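Local coordinates for sortase B (Clostridium perfringens, PDB 5YFK), which is a class B sortase, probably acting as a cysteine transpeptidase that joins proteins to the cell wall, at residues E87-E99 / I108-F121. The protein carries 1 engineered substitution. Residues are numbered along the deposited sequence; the frame is centred on the assembly and turned at random.
Sequences EKSFSGSIFVDSE and IVVYGHNMRNDTMF
Phe95 and Tyr111 face each other as a hydrogen-bonded antiparallel pair. Tyr111 N reaches Phe95 O at 2.7 Å, and Phe95 N returns a bond to Tyr111 O. Their rings lie on the same face of the sheet, with planes 25° apart, but are slid so far that they barely overlap. Tyr111 CB instead makes a CH-pi contact over the Phe95 ring, 3.9 Å from its centroid. The tyrosine ring runs alongside Asp97, and Tyr111 OH donates to the anti lone pair of Asp97 OD1 at 3.0 Å. Asp97 CG stands anti to its backbone N (chi1 -164°), which brings the carboxylate beside the ring. Asp97 OD2 accepts from Glu99 N in an Asx turn, so both oxygens are held.

On the other face, Ile94 CG2 packs tightly on Val110 CG1 at 3.4 Å. Ile94 CD1 sits over the Phe121 ring and meets Met120 CE at 3.7 Å.

Past the strands, a water bridges the two segments. It donates to Ser91 O and Ser93 O and accepts from His113 N. His113, the predicted proton donor/acceptor, turns its ring edge to Ser91 O, with CD2 3.0 Å away. Its NE2 is hydrogen-bonded to Leu80 O. The His113 side chain lies about 6 Å from that of Ser209, the engineered residue at the predicted nucleophile position.

The contact is a beta hairpin within the sortase beta-barrel fold. Strand 67-72 flanks strand 94-96, and strand 203-210 flanks strand 107-111. Tyr17 of helix 16-19 packs against Met120.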
loop_
_atom_site.group_PDB
_atom_site.type_symbol
_atom_site.label_atom_id
_atom_site.label_comp_id
_atom_site.label_asym_id
_atom_site.label_seq_id
_atom_site.Cartn_x
_atom_site.Cartn_y
_atom_site.Cartn_z
ATOM N N GLU A 87 15.500 -10.924 -7.753
ATOM C CA GLU A 87 16.922 -10.764 -7.529
ATOM C C GLU A 87 17.150 -10.121 -6.171
ATOM O O GLU A 87 16.312 -9.348 -5.697
ATOM C CB GLU A 87 17.526 -9.912 -8.650
ATOM C CG GLU A 87 17.350 -10.535 -10.038
ATOM C CD GLU A 87 17.343 -9.519 -11.175
ATOM O OE1 GLU A 87 17.379 -8.297 -10.905
ATOM O OE2 GLU A 87 17.235 -9.944 -12.348
ATOM N N LYS A 88 18.228 -10.528 -5.508
ATOM C CA LYS A 88 18.750 -9.806 -4.350
ATOM C C LYS A 88 18.666 -8.303 -4.570
ATOM O O LYS A 88 19.104 -7.786 -5.599
ATOM C CB LYS A 88 20.212 -10.183 -4.098
ATOM C CG LYS A 88 20.445 -11.653 -3.771
ATOM C CD LYS A 88 19.936 -12.023 -2.386
ATOM C CE LYS A 88 20.594 -11.190 -1.294
ATOM N NZ LYS A 88 22.076 -11.328 -1.301
ATOM N N SER A 89 18.168 -7.587 -3.573
ATOM C CA SER A 89 17.948 -6.160 -3.737
ATOM C C SER A 89 17.877 -5.511 -2.382
ATOM O O SER A 89 17.266 -6.047 -1.455
ATOM C CB SER A 89 16.657 -5.905 -4.510
ATOM O OG SER A 89 16.254 -4.547 -4.396
ATOM N N PHE A 90 18.417 -4.302 -2.295
ATOM C CA PHE A 90 18.330 -3.511 -1.087
ATOM C C PHE A 90 16.991 -2.802 -0.984
ATOM O O PHE A 90 16.418 -2.733 0.094
ATOM C CB PHE A 90 19.487 -2.524 -1.030
ATOM C CG PHE A 90 20.819 -3.202 -0.891
ATOM C CD1 PHE A 90 21.494 -3.631 -2.026
ATOM C CD2 PHE A 90 21.180 -3.753 0.335
ATOM C CE1 PHE A 90 22.629 -4.415 -1.919
ATOM C CE2 PHE A 90 22.306 -4.549 0.450
ATOM C CZ PHE A 90 23.037 -4.873 -0.679
ATOM N N SER A 91 16.476 -2.328 -2.115
ATOM C CA SER A 91 15.196 -1.628 -2.125
ATOM C C SER A 91 14.040 -2.602 -1.923
ATOM O O SER A 91 12.956 -2.206 -1.501
ATOM C CB SER A 91 15.017 -0.896 -3.441
ATOM O OG SER A 91 15.919 0.182 -3.505
ATOM N N GLY A 92 14.234 -3.845 -2.350
ATOM C CA GLY A 92 13.148 -4.830 -2.339
ATOM C C GLY A 92 11.971 -4.440 -3.225
ATOM O O GLY A 92 12.135 -3.953 -4.349
ATOM N N SER A 93 10.790 -4.842 -2.794
ATOM C CA SER A 93 9.583 -4.661 -3.579
ATOM C C SER A 93 8.488 -4.113 -2.678
ATOM O O SER A 93 8.605 -4.135 -1.441
ATOM C CB SER A 93 9.138 -5.981 -4.221
ATOM O OG SER A 93 10.177 -6.548 -5.006
ATOM N N ILE A 94 7.424 -3.610 -3.293
ATOM C CA ILE A 94 6.208 -3.318 -2.513
ATOM C C ILE A 94 5.384 -4.597 -2.428
ATOM O O ILE A 94 5.174 -5.276 -3.450
ATOM C CB ILE A 94 5.372 -2.237 -3.182
ATOM C CG1 ILE A 94 6.232 -1.010 -3.492
ATOM C CG2 ILE A 94 4.183 -1.864 -2.295
ATOM C CD1 ILE A 94 7.019 -0.438 -2.334
ATOM N N PHE A 95 5.054 -5.016 -1.209
ATOM C CA PHE A 95 4.378 -6.307 -1.033
ATOM C C PHE A 95 3.209 -6.283 -0.084
ATOM O O PHE A 95 3.186 -5.559 0.916
ATOM C CB PHE A 95 5.375 -7.413 -0.645
ATOM C CG PHE A 95 6.074 -7.188 0.663
ATOM C CD1 PHE A 95 7.251 -6.480 0.721
ATOM C CD2 PHE A 95 5.564 -7.716 1.837
ATOM C CE1 PHE A 95 7.860 -6.217 1.940
ATOM C CE2 PHE A 95 6.212 -7.529 3.043
ATOM C CZ PHE A 95 7.412 -6.855 3.076
ATOM N N VAL A 96 2.216 -7.088 -0.438
ATOM C CA VAL A 96 1.040 -7.294 0.390
ATOM C C VAL A 96 1.314 -8.403 1.408
ATOM O O VAL A 96 2.079 -9.353 1.159
ATOM C CB VAL A 96 -0.237 -7.585 -0.447
ATOM C CG1 VAL A 96 -0.015 -8.737 -1.407
ATOM C CG2 VAL A 96 -1.443 -7.833 0.455
ATOM N N ASP A 97 0.767 -8.213 2.595
ATOM C CA ASP A 97 0.933 -9.163 3.684
ATOM C C ASP A 97 0.720 -10.587 3.209
ATOM O O ASP A 97 -0.275 -10.878 2.536
ATOM C CB ASP A 97 -0.080 -8.856 4.783
ATOM C CG ASP A 97 0.260 -9.532 6.101
ATOM O OD1 ASP A 97 0.819 -8.863 6.999
ATOM O OD2 ASP A 97 0.097 -10.757 6.186
ATOM N N SER A 98 1.640 -11.482 3.586
ATOM C CA SER A 98 1.574 -12.880 3.113
ATOM C C SER A 98 0.318 -13.613 3.602
ATOM O O SER A 98 -0.150 -14.520 2.924
ATOM C CB SER A 98 2.812 -13.648 3.581
ATOM O OG SER A 98 2.889 -13.630 5.001
ATOM N N GLU A 99 -0.306 -13.094 4.662
ATOM C CA GLU A 99 -1.512 -13.696 5.247
ATOM C C GLU A 99 -2.808 -13.110 4.646
ATOM O O GLU A 99 -3.882 -13.669 4.834
ATOM C CB GLU A 99 -1.518 -13.517 6.769
ATOM C CG GLU A 99 -0.274 -14.024 7.480
ATOM C CD GLU A 99 0.149 -15.410 7.003
ATOM O OE1 GLU A 99 1.264 -15.552 6.429
ATOM O OE2 GLU A 99 -0.671 -16.344 7.137
ATOM N N ILE A 108 -6.550 -4.700 3.471
ATOM C CA ILE A 108 -5.432 -5.086 2.619
ATOM C C ILE A 108 -4.203 -4.353 3.157
ATOM O O ILE A 108 -4.174 -3.123 3.223
ATOM C CB ILE A 108 -5.704 -4.694 1.168
ATOM C CG1 ILE A 108 -7.010 -5.351 0.691
ATOM C CG2 ILE A 108 -4.506 -5.072 0.284
ATOM C CD1 ILE A 108 -7.609 -4.737 -0.557
ATOM N N VAL A 109 -3.181 -5.115 3.513
ATOM C CA VAL A 109 -2.036 -4.519 4.182
ATOM C C VAL A 109 -0.819 -4.618 3.315
ATOM O O VAL A 109 -0.443 -5.711 2.873
ATOM C CB VAL A 109 -1.763 -5.203 5.535
ATOM C CG1 VAL A 109 -0.478 -4.684 6.161
ATOM C CG2 VAL A 109 -2.941 -4.985 6.463
ATOM N N VAL A 110 -0.203 -3.464 3.049
ATOM C CA VAL A 110 0.871 -3.392 2.088
ATOM C C VAL A 110 2.088 -2.725 2.739
ATOM O O VAL A 110 1.946 -1.695 3.413
ATOM C CB VAL A 110 0.427 -2.606 0.825
ATOM C CG1 VAL A 110 1.538 -2.490 -0.194
ATOM C CG2 VAL A 110 -0.805 -3.249 0.211
ATOM N N TYR A 111 3.267 -3.279 2.448
ATOM C CA TYR A 111 4.544 -2.845 3.022
ATOM C C TYR A 111 5.483 -2.377 1.933
ATOM O O TYR A 111 5.488 -2.897 0.793
ATOM C CB TYR A 111 5.230 -3.990 3.765
ATOM C CG TYR A 111 4.430 -4.640 4.849
ATOM C CD1 TYR A 111 3.535 -5.659 4.562
ATOM C CD2 TYR A 111 4.555 -4.225 6.169
ATOM C CE1 TYR A 111 2.816 -6.268 5.573
ATOM C CE2 TYR A 111 3.709 -4.708 7.151
ATOM C CZ TYR A 111 2.899 -5.774 6.849
ATOM O OH TYR A 111 2.156 -6.348 7.827
ATOM N N GLY A 112 6.370 -1.475 2.311
ATOM C CA GLY A 112 7.542 -1.161 1.500
ATOM C C GLY A 112 8.588 -0.416 2.290
ATOM O O GLY A 112 8.287 0.176 3.316
ATOM N N HIS A 113 9.820 -0.467 1.802
ATOM C CA HIS A 113 10.957 0.190 2.425
ATOM C C HIS A 113 10.823 1.716 2.370
ATOM O O HIS A 113 10.261 2.272 1.413
ATOM C CB HIS A 113 12.254 -0.204 1.709
ATOM C CG HIS A 113 12.838 -1.505 2.170
ATOM N ND1 HIS A 113 13.202 -1.730 3.480
ATOM C CD2 HIS A 113 13.305 -2.565 1.467
ATOM C CE1 HIS A 113 13.845 -2.884 3.565
ATOM N NE2 HIS A 113 13.853 -3.441 2.370
ATOM N N ASN A 114 11.460 2.375 3.346
ATOM C CA ASN A 114 11.789 3.784 3.261
ATOM C C ASN A 114 13.272 3.939 3.503
ATOM O O ASN A 114 13.716 3.882 4.640
ATOM C CB ASN A 114 10.998 4.566 4.304
ATOM C CG ASN A 114 11.538 5.973 4.527
ATOM O OD1 ASN A 114 12.236 6.533 3.671
ATOM N ND2 ASN A 114 11.090 6.599 5.603
ATOM N N MET A 115 14.044 3.962 2.422
ATOM C CA MET A 115 15.489 3.858 2.532
ATOM C C MET A 115 16.179 5.222 2.448
ATOM O O MET A 115 17.410 5.303 2.397
ATOM C CB MET A 115 16.023 2.901 1.464
ATOM C CG MET A 115 15.791 1.437 1.805
ATOM S SD MET A 115 16.684 0.320 0.715
ATOM C CE MET A 115 18.379 0.854 0.972
ATOM N N ARG A 116 15.386 6.283 2.567
ATOM C CA ARG A 116 15.903 7.635 2.829
ATOM C C ARG A 116 16.510 8.237 1.570
ATOM O O ARG A 116 17.069 9.326 1.606
ATOM C CB ARG A 116 16.937 7.631 3.962
ATOM C CG ARG A 116 16.342 7.341 5.333
ATOM C CD ARG A 116 16.839 8.325 6.389
ATOM N NE ARG A 116 15.933 9.464 6.563
ATOM C CZ ARG A 116 16.025 10.354 7.550
ATOM N NH1 ARG A 116 16.976 10.231 8.472
ATOM N NH2 ARG A 116 15.163 11.364 7.623
ATOM N N ASN A 117 16.269 7.593 0.439
ATOM C CA ASN A 117 16.679 8.132 -0.846
ATOM C C ASN A 117 15.474 8.361 -1.754
ATOM O O ASN A 117 15.582 8.284 -2.982
ATOM C CB ASN A 117 17.633 7.167 -1.525
ATOM C CG ASN A 117 16.915 5.975 -2.106
ATOM O OD1 ASN A 117 16.182 5.295 -1.397
ATOM N ND2 ASN A 117 16.942 5.859 -3.424
ATOM N N ASP A 118 14.313 8.593 -1.157
ATOM C CA ASP A 118 13.156 9.008 -1.943
ATOM C C ASP A 118 12.680 7.933 -2.928
ATOM O O ASP A 118 12.389 8.216 -4.090
ATOM C CB ASP A 118 13.511 10.275 -2.711
ATOM C CG ASP A 118 12.314 11.153 -2.959
ATOM O OD1 ASP A 118 11.254 10.855 -2.388
ATOM O OD2 ASP A 118 12.430 12.101 -3.767
ATOM N N THR A 119 12.668 6.676 -2.494
ATOM C CA THR A 119 12.167 5.585 -3.330
ATOM C C THR A 119 11.281 4.627 -2.535
ATOM O O THR A 119 11.280 4.670 -1.328
ATOM C CB THR A 119 13.312 4.755 -3.942
ATOM O OG1 THR A 119 14.101 4.170 -2.895
ATOM C CG2 THR A 119 14.186 5.633 -4.831
ATOM N N MET A 120 10.572 3.755 -3.251
ATOM C CA MET A 120 9.661 2.760 -2.648
ATOM C C MET A 120 8.583 3.503 -1.863
ATOM O O MET A 120 7.888 4.340 -2.448
ATOM C CB MET A 120 10.401 1.741 -1.813
ATOM C CG MET A 120 11.543 1.066 -2.588
ATOM S SD MET A 120 11.191 0.560 -4.303
ATOM C CE MET A 120 10.198 -0.904 -4.076
ATOM N N PHE A 121 8.462 3.227 -0.574
ATOM C CA PHE A 121 7.417 3.896 0.270
ATOM C C PHE A 121 7.977 5.078 1.091
ATOM O O PHE A 121 7.268 5.629 1.965
ATOM C CB PHE A 121 6.739 2.880 1.206
ATOM C CG PHE A 121 5.437 2.279 0.688
ATOM C CD1 PHE A 121 5.087 2.327 -0.656
ATOM C CD2 PHE A 121 4.731 1.381 1.502
ATOM C CE1 PHE A 121 3.923 1.712 -1.127
ATOM C CE2 PHE A 121 3.561 0.785 1.049
ATOM C CZ PHE A 121 3.159 0.940 -0.271
HETATM O O HOH W 1 10.388 -1.970 -0.681
#